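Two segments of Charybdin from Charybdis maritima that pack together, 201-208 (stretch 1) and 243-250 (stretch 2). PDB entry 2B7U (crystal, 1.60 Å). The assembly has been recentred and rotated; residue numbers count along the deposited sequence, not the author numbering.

Stretch 1 201-208: NWVRFSFM
Stretch 2, residues 243-250: VEQHPDTR

Stretch 1 is helical from Trp-202 to Met-208, with phi/psi near -60/-45, and the helix continues later in the chain. Asn-201 precedes it in a loop conformation, -113/4. Asn-201 O accepts from Phe-205 N at 2.7 Å, which opens the i to i+4 ladder. The next rungs are Ser-206 N to Trp-202 O at 2.9 Å, Phe-207 N to Val-203 O at 3.1 Å and Met-208 N to Arg-204 O at 2.9 Å.

Stretch 2 starts extended. Phi/psi run -116/129 at Val-243, -72/150 at Glu-244, -123/89 at Gln-245 and -73/138 at His-246. A 3-10 segment, Pro-247 to Arg-250, follows. Thr-249 N donates to His-246 O at 2.9 Å, and Arg-250 N to Pro-247 O at 3.0 Å. Thr-249, chi1 p, also brings OG1 within 2.6 Å of His-246 O as a donor.

Two pairs set the register. Ser-206 CA lies 5.2 Å from Val-243 CA, and Phe-207 CA lies 6.7 Å from His-246 CA. From Val-243 to His-246 the chain runs across the helix; the 3-10 segment then heads past Met-208. The contact buries 421 Å², both sides summed.

Ser-206 points its CA-to-CB bond toward stretch 2, with chi1 m. Glu-244 N donates to Ser-206 OG at 3.0 Å, with an N-H...O angle of 153°. This is the one direct hydrogen bond between the stretches. Ser-206 OG in turn donates to Trp-202 O at 2.9 Å, so the hydroxyl links the extended backbone to the helix. Beside it, Ser-206 CB meets Val-243 CG1 at 3.7 Å. Val-243 has chi1 t.

Glu-244 has the largest area covered. Its CA-to-CB bond points toward the helix, with chi1 t, chi2 t and chi3 50°. Trp-202 has chi1 t and chi2 65°, and the end of its side chain comes nearer to stretch 2. Glu-244 CB sits over one face of the indole, 3.5 Å from Trp-202 CH2. Glu-244 CB lies 3.8 Å from the centroid of the Trp-202 six-membered ring, 23° off the ring normal, in a CH-pi contact. The carboxylate continues to Val-203, chi1 170°, where Glu-244 OE1 is 3.5 Å from Val-203 CG1. One water donates to both Val-203 O at 2.7 Å and Glu-244 OE1 at 2.8 Å, bridging two acceptors that cannot bond each other.

Phe-207, chi1 t and chi2 -97°, reaches the 3-10 segment. Phe-207 CD2 packs 3.6 Å from Thr-249 CG2. At the ring edge, Phe-207 CE2 is 3.9 Å from Asp-248 CB; Asp-248 has chi1 m. Both contacts are van der Waals.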

# COMPACT_ATOMS: atom_id res chain seq x y z
N ASN A 201 -11.29 -0.36 4.30
CA ASN A 201 -11.81 0.85 4.98
C ASN A 201 -10.74 1.93 5.18
O ASN A 201 -10.99 2.92 5.86
CB ASN A 201 -12.37 0.47 6.34
CG ASN A 201 -13.67 -0.30 6.23
OD1 ASN A 201 -13.90 -1.30 6.95
ND2 ASN A 201 -14.53 0.15 5.34
N TRP A 202 -9.53 1.73 4.66
CA TRP A 202 -8.46 2.73 4.88
C TRP A 202 -8.86 4.13 4.43
O TRP A 202 -8.60 5.09 5.13
CB TRP A 202 -7.16 2.34 4.16
CG TRP A 202 -6.00 3.27 4.43
CD1 TRP A 202 -5.38 3.47 5.62
CD2 TRP A 202 -5.34 4.10 3.47
NE1 TRP A 202 -4.34 4.38 5.46
CE2 TRP A 202 -4.29 4.76 4.14
CE3 TRP A 202 -5.51 4.31 2.10
CZ2 TRP A 202 -3.41 5.62 3.48
CZ3 TRP A 202 -4.63 5.17 1.44
CH2 TRP A 202 -3.59 5.80 2.14
N VAL A 203 -9.49 4.22 3.28
CA VAL A 203 -9.85 5.52 2.72
C VAL A 203 -10.91 6.15 3.63
O VAL A 203 -10.82 7.33 4.01
CB VAL A 203 -10.36 5.37 1.26
CG1 VAL A 203 -10.95 6.64 0.79
CG2 VAL A 203 -9.23 4.91 0.38
N ARG A 204 -11.94 5.37 3.97
CA ARG A 204 -13.03 5.86 4.84
C ARG A 204 -12.52 6.22 6.25
O ARG A 204 -12.87 7.27 6.80
CB ARG A 204 -14.10 4.79 4.97
CG ARG A 204 -15.06 4.66 3.84
CD ARG A 204 -16.42 4.18 4.42
NE ARG A 204 -16.22 3.01 5.27
CZ ARG A 204 -16.68 2.83 6.51
NH1 ARG A 204 -17.47 3.71 7.13
NH2 ARG A 204 -16.38 1.72 7.15
N PHE A 205 -11.71 5.35 6.85
CA PHE A 205 -11.16 5.63 8.18
C PHE A 205 -10.26 6.87 8.17
O PHE A 205 -10.30 7.69 9.11
CB PHE A 205 -10.32 4.43 8.67
CG PHE A 205 -11.12 3.20 9.04
CD1 PHE A 205 -10.44 2.00 9.28
CD2 PHE A 205 -12.48 3.22 9.20
CE1 PHE A 205 -11.13 0.85 9.68
CE2 PHE A 205 -13.18 2.06 9.59
CZ PHE A 205 -12.49 0.90 9.83
N SER A 206 -9.44 7.02 7.14
CA SER A 206 -8.57 8.21 7.05
C SER A 206 -9.43 9.46 7.04
O SER A 206 -9.10 10.42 7.73
CB SER A 206 -7.72 8.17 5.79
OG SER A 206 -6.74 7.14 5.88
N PHE A 207 -10.49 9.44 6.25
CA PHE A 207 -11.39 10.59 6.17
C PHE A 207 -12.04 10.87 7.51
O PHE A 207 -12.10 12.03 7.97
CB PHE A 207 -12.49 10.35 5.13
CG PHE A 207 -13.43 11.51 5.01
CD1 PHE A 207 -14.63 11.50 5.70
CD2 PHE A 207 -13.06 12.63 4.28
CE1 PHE A 207 -15.49 12.59 5.63
CE2 PHE A 207 -13.93 13.72 4.20
CZ PHE A 207 -15.13 13.68 4.87
N MET A 208 -12.58 9.83 8.16
CA MET A 208 -13.22 10.05 9.47
C MET A 208 -12.27 10.70 10.48
O MET A 208 -12.66 11.57 11.29
CB MET A 208 -13.71 8.73 10.09
CG MET A 208 -14.77 8.05 9.34
SD MET A 208 -15.09 6.42 10.08
CE MET A 208 -16.07 5.75 8.78
N VAL A 243 -2.00 7.97 7.28
CA VAL A 243 -3.35 8.46 7.02
C VAL A 243 -3.47 9.11 5.64
O VAL A 243 -2.68 9.99 5.33
CB VAL A 243 -3.76 9.48 8.11
CG1 VAL A 243 -5.16 9.93 7.89
CG2 VAL A 243 -3.55 8.88 9.51
N GLU A 244 -4.46 8.72 4.83
CA GLU A 244 -4.71 9.39 3.56
C GLU A 244 -5.30 10.77 3.79
O GLU A 244 -6.02 10.96 4.75
CB GLU A 244 -5.70 8.56 2.73
CG GLU A 244 -5.66 8.91 1.30
CD GLU A 244 -6.70 8.22 0.48
OE1 GLU A 244 -7.87 8.26 0.85
OE2 GLU A 244 -6.34 7.68 -0.61
N GLN A 245 -5.04 11.73 2.90
CA GLN A 245 -5.54 13.11 3.06
C GLN A 245 -6.37 13.54 1.86
O GLN A 245 -5.86 14.11 0.92
CB GLN A 245 -4.37 14.08 3.26
CG GLN A 245 -4.85 15.47 3.65
CD GLN A 245 -3.76 16.48 3.89
OE1 GLN A 245 -4.06 17.55 4.42
NE2 GLN A 245 -2.49 16.16 3.53
N HIS A 246 -7.67 13.27 1.92
CA HIS A 246 -8.59 13.69 0.88
C HIS A 246 -8.84 15.22 0.96
O HIS A 246 -8.95 15.77 2.05
CB HIS A 246 -9.91 12.91 1.04
CG HIS A 246 -10.85 13.10 -0.10
ND1 HIS A 246 -11.07 12.15 -1.07
CD2 HIS A 246 -11.63 14.16 -0.44
CE1 HIS A 246 -11.93 12.60 -1.96
NE2 HIS A 246 -12.29 13.82 -1.59
N PRO A 247 -8.89 15.92 -0.18
CA PRO A 247 -9.16 17.37 -0.18
C PRO A 247 -10.41 17.83 0.58
O PRO A 247 -10.43 18.94 1.09
CB PRO A 247 -9.31 17.71 -1.66
CG PRO A 247 -8.50 16.70 -2.34
CD PRO A 247 -8.62 15.43 -1.55
N ASP A 248 -11.45 17.01 0.61
CA ASP A 248 -12.65 17.34 1.39
C ASP A 248 -12.35 17.57 2.87
O ASP A 248 -13.11 18.26 3.55
CB ASP A 248 -13.71 16.25 1.28
CG ASP A 248 -14.37 16.16 -0.11
OD1 ASP A 248 -15.19 15.23 -0.28
OD2 ASP A 248 -14.09 17.00 -1.00
N THR A 249 -11.25 17.03 3.39
CA THR A 249 -10.90 17.23 4.80
C THR A 249 -10.45 18.66 5.09
O THR A 249 -10.40 19.07 6.29
CB THR A 249 -9.82 16.22 5.26
OG1 THR A 249 -8.62 16.45 4.52
CG2 THR A 249 -10.30 14.79 5.07
N ARG A 250 -10.16 19.42 4.03
CA ARG A 250 -9.68 20.81 4.13
C ARG A 250 -10.80 21.78 3.75
O ARG A 250 -10.55 23.00 3.74
CB ARG A 250 -8.49 21.03 3.21
CG ARG A 250 -7.63 19.81 2.98
CD ARG A 250 -6.30 19.91 3.61
NE ARG A 250 -5.53 20.97 2.98
CZ ARG A 250 -4.21 21.10 3.01
NH1 ARG A 250 -3.43 20.23 3.62
NH2 ARG A 250 -3.67 22.13 2.41
O HOH W 1 -9.66 9.44 2.69